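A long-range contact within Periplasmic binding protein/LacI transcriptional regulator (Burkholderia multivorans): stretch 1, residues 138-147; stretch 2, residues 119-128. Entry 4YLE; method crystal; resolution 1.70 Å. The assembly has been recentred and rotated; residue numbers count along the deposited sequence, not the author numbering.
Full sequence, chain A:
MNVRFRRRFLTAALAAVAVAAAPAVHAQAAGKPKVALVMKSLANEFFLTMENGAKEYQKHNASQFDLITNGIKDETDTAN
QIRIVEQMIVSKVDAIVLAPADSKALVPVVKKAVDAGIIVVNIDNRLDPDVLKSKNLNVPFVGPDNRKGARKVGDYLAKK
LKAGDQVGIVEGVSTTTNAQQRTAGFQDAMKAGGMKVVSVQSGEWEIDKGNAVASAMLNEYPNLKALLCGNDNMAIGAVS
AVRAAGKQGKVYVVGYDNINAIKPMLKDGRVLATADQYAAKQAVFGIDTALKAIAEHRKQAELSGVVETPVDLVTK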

# COMPACT_ATOMS: atom_id res chain seq x y z
N ASN A 138 -19.22 0.09 -10.36
CA ASN A 138 -19.17 0.04 -8.91
C ASN A 138 -18.22 -1.04 -8.46
O ASN A 138 -18.36 -2.19 -8.84
CB ASN A 138 -20.57 -0.22 -8.34
CG ASN A 138 -20.60 -0.16 -6.83
OD1 ASN A 138 -20.95 -1.13 -6.16
ND2 ASN A 138 -20.20 0.98 -6.28
N VAL A 139 -17.24 -0.65 -7.64
CA VAL A 139 -16.28 -1.58 -7.07
C VAL A 139 -16.14 -1.32 -5.57
O VAL A 139 -15.60 -0.27 -5.17
CB VAL A 139 -14.90 -1.46 -7.76
CG1 VAL A 139 -13.96 -2.55 -7.26
CG2 VAL A 139 -15.07 -1.57 -9.28
N PRO A 140 -16.62 -2.26 -4.74
CA PRO A 140 -16.41 -2.09 -3.29
C PRO A 140 -14.94 -2.02 -2.93
O PRO A 140 -14.13 -2.69 -3.57
CB PRO A 140 -17.06 -3.35 -2.70
CG PRO A 140 -17.05 -4.32 -3.77
CD PRO A 140 -17.29 -3.54 -5.03
N PHE A 141 -14.62 -1.22 -1.91
CA PHE A 141 -13.24 -1.06 -1.45
C PHE A 141 -13.12 -1.56 -0.03
O PHE A 141 -13.99 -1.30 0.81
CB PHE A 141 -12.82 0.42 -1.55
CG PHE A 141 -11.39 0.64 -1.13
CD1 PHE A 141 -10.37 0.11 -1.89
CD2 PHE A 141 -11.07 1.30 0.03
CE1 PHE A 141 -9.03 0.26 -1.49
CE2 PHE A 141 -9.74 1.46 0.41
CZ PHE A 141 -8.75 0.93 -0.34
N VAL A 142 -12.06 -2.34 0.20
CA VAL A 142 -11.60 -2.73 1.53
C VAL A 142 -10.17 -2.26 1.71
O VAL A 142 -9.26 -2.71 1.01
CB VAL A 142 -11.68 -4.26 1.69
CG1 VAL A 142 -11.19 -4.69 3.06
CG2 VAL A 142 -13.10 -4.73 1.43
N GLY A 143 -9.96 -1.33 2.62
CA GLY A 143 -8.63 -0.90 2.95
C GLY A 143 -8.67 0.27 3.91
O GLY A 143 -9.75 0.70 4.38
N PRO A 144 -7.49 0.79 4.21
CA PRO A 144 -7.31 1.84 5.21
C PRO A 144 -7.48 3.26 4.70
O PRO A 144 -7.38 3.55 3.51
CB PRO A 144 -5.88 1.63 5.66
CG PRO A 144 -5.19 1.18 4.43
CD PRO A 144 -6.19 0.23 3.80
N ASP A 145 -7.66 4.14 5.66
CA ASP A 145 -7.60 5.57 5.41
C ASP A 145 -6.13 5.94 5.56
O ASP A 145 -5.61 6.05 6.69
CB ASP A 145 -8.49 6.34 6.39
CG ASP A 145 -8.43 7.84 6.17
OD1 ASP A 145 -7.36 8.34 5.79
OD2 ASP A 145 -9.46 8.54 6.40
N ASN A 146 -5.43 6.07 4.44
CA ASN A 146 -4.00 6.27 4.49
C ASN A 146 -3.61 7.68 4.94
O ASN A 146 -2.46 7.91 5.27
CB ASN A 146 -3.37 5.97 3.13
CG ASN A 146 -3.21 4.48 2.90
OD1 ASN A 146 -2.40 3.84 3.56
ND2 ASN A 146 -4.00 3.92 2.00
N ARG A 147 -4.54 8.63 4.91
CA ARG A 147 -4.22 9.99 5.35
C ARG A 147 -4.17 9.98 6.87
O ARG A 147 -3.21 10.44 7.47
CB ARG A 147 -5.23 10.99 4.81
CG ARG A 147 -4.88 12.46 5.05
CD ARG A 147 -5.82 13.43 4.33
NE ARG A 147 -5.25 14.78 4.39
CZ ARG A 147 -5.54 15.77 3.56
NH1 ARG A 147 -6.42 15.62 2.58
NH2 ARG A 147 -4.93 16.94 3.74
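Stretch 2 119-128: IVVNIDNRLD

The most unusual feature of this contact is the ring of Phe 141, which the second stretch wraps as it leaves its strand. Arg 126 CB lies over one face of the ring, 4.0 Å from its centroid and 16° off the normal, while Asp 124 O meets the ring edge 3.6 Å from Phe 141 CZ. A flat, apolar side chain suits this place because it offers a broad face to the arginine's aliphatic base; farther out, the rim of the ring lies against the guanidinium, with Phe 141 CD2 over one face of that group and 3.6 Å from Arg 126 NH2.

The wrapping begins from an ordinary parallel pairing. Residues 119-123 form an extended strand whose axis runs 10° from that of the strand beginning at Phe 141, with a closest approach of 4.7 Å. Asn 122 pairs with Phe 141 and Ile 123 with Val 142. Asn 122 N donates to Pro 140 O (3.0 Å), Val 142 N to Asn 122 O (2.8 Å), and Asp 124 N to Val 142 O (3.2 Å). Pro 140 lacks an amide hydrogen, but its carbonyl remains free to accept.

Asp 124 then adopts a positive phi (74°), and the chain turns, with Asn 125 N bonded to Ile 123 O at 2.8 Å. Asn 122, on the same sheet face as Phe 141, secures this turn because its amide can both accept and donate: OD1 receives Leu 127 N at 2.8 Å, and ND2 donates to Asn 125 O at 3.0 Å.

On the other face, branched aliphatic side chains pack well against extended backbone: Val 142 CG2 lies 4.1 Å from Val 121 CG1, and Val 142 CB lies 4.1 Å from Ile 123 CG2. Gly 143 suits its position beside the ring, since a CB there would clash with Phe 141 CZ at 2.7 Å.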

# COMPACT_ATOMS: atom_id res chain seq x y z
N ILE A 119 -17.15 -10.99 -9.85
CA ILE A 119 -17.24 -10.02 -8.77
C ILE A 119 -15.82 -9.51 -8.55
O ILE A 119 -14.90 -10.29 -8.38
CB ILE A 119 -17.84 -10.65 -7.48
CG1 ILE A 119 -19.30 -11.08 -7.74
CG2 ILE A 119 -17.77 -9.70 -6.26
CD1 ILE A 119 -20.24 -9.92 -8.11
N VAL A 120 -15.65 -8.19 -8.56
CA VAL A 120 -14.34 -7.59 -8.24
C VAL A 120 -14.44 -6.76 -6.98
O VAL A 120 -15.32 -5.94 -6.84
CB VAL A 120 -13.86 -6.70 -9.39
CG1 VAL A 120 -12.50 -6.09 -9.06
CG2 VAL A 120 -13.84 -7.49 -10.71
N VAL A 121 -13.48 -6.99 -6.08
CA VAL A 121 -13.32 -6.23 -4.86
C VAL A 121 -11.94 -5.62 -4.92
O VAL A 121 -10.99 -6.28 -5.29
CB VAL A 121 -13.45 -7.12 -3.62
CG1 VAL A 121 -13.27 -6.32 -2.36
CG2 VAL A 121 -14.82 -7.84 -3.60
N ASN A 122 -11.88 -4.35 -4.55
CA ASN A 122 -10.68 -3.52 -4.58
C ASN A 122 -10.13 -3.49 -3.17
O ASN A 122 -10.87 -3.15 -2.24
CB ASN A 122 -11.11 -2.13 -5.08
CG ASN A 122 -10.00 -1.11 -5.19
OD1 ASN A 122 -10.31 0.04 -5.46
ND2 ASN A 122 -8.73 -1.50 -5.02
N ILE A 123 -8.86 -3.83 -3.00
CA ILE A 123 -8.21 -3.62 -1.72
C ILE A 123 -6.96 -2.75 -1.81
O ILE A 123 -6.46 -2.54 -2.90
CB ILE A 123 -7.81 -4.95 -1.05
CG1 ILE A 123 -6.67 -5.65 -1.82
CG2 ILE A 123 -9.05 -5.89 -0.93
CD1 ILE A 123 -6.17 -6.97 -1.16
N ASP A 124 -6.50 -2.25 -0.64
CA ASP A 124 -5.19 -1.60 -0.45
C ASP A 124 -5.14 -0.20 -1.06
O ASP A 124 -5.14 0.80 -0.34
CB ASP A 124 -4.08 -2.48 -1.03
CG ASP A 124 -2.70 -1.85 -0.91
OD1 ASP A 124 -2.52 -0.99 -0.04
OD2 ASP A 124 -1.78 -2.24 -1.67
N ASN A 125 -5.12 -0.14 -2.38
CA ASN A 125 -5.03 1.11 -3.09
C ASN A 125 -6.29 1.33 -3.90
O ASN A 125 -6.60 0.55 -4.78
CB ASN A 125 -3.82 1.11 -4.01
CG ASN A 125 -3.78 2.31 -4.89
OD1 ASN A 125 -4.08 3.44 -4.47
ND2 ASN A 125 -3.37 2.10 -6.16
N ARG A 126 -7.00 2.39 -3.60
CA ARG A 126 -8.30 2.58 -4.20
C ARG A 126 -8.20 3.01 -5.65
O ARG A 126 -7.45 3.92 -5.99
CB ARG A 126 -9.10 3.60 -3.39
CG ARG A 126 -10.59 3.57 -3.69
CD ARG A 126 -11.26 4.80 -3.13
NE ARG A 126 -11.09 4.89 -1.68
CZ ARG A 126 -12.04 4.63 -0.79
NH1 ARG A 126 -13.26 4.25 -1.17
NH2 ARG A 126 -11.76 4.75 0.51
N LEU A 127 -8.97 2.33 -6.50
CA LEU A 127 -9.16 2.73 -7.89
C LEU A 127 -9.74 4.12 -7.95
O LEU A 127 -10.46 4.54 -7.05
CB LEU A 127 -10.07 1.74 -8.60
CG LEU A 127 -9.47 0.35 -8.75
CD1 LEU A 127 -10.56 -0.63 -9.14
CD2 LEU A 127 -8.34 0.34 -9.78
N ASP A 128 -9.43 4.85 -9.01
CA ASP A 128 -9.84 6.24 -9.07
C ASP A 128 -11.37 6.31 -9.24
O ASP A 128 -11.91 5.72 -10.16
CB ASP A 128 -9.14 6.95 -10.22
CG ASP A 128 -9.37 8.45 -10.20
OD1 ASP A 128 -10.54 8.90 -10.09
OD2 ASP A 128 -8.37 9.19 -10.28
O HOH W 1 -12.85 0.97 -5.35
O HOH W 2 -3.07 1.11 1.64
O HOH W 3 -6.57 2.48 1.12
O HOH W 4 -9.43 5.13 1.98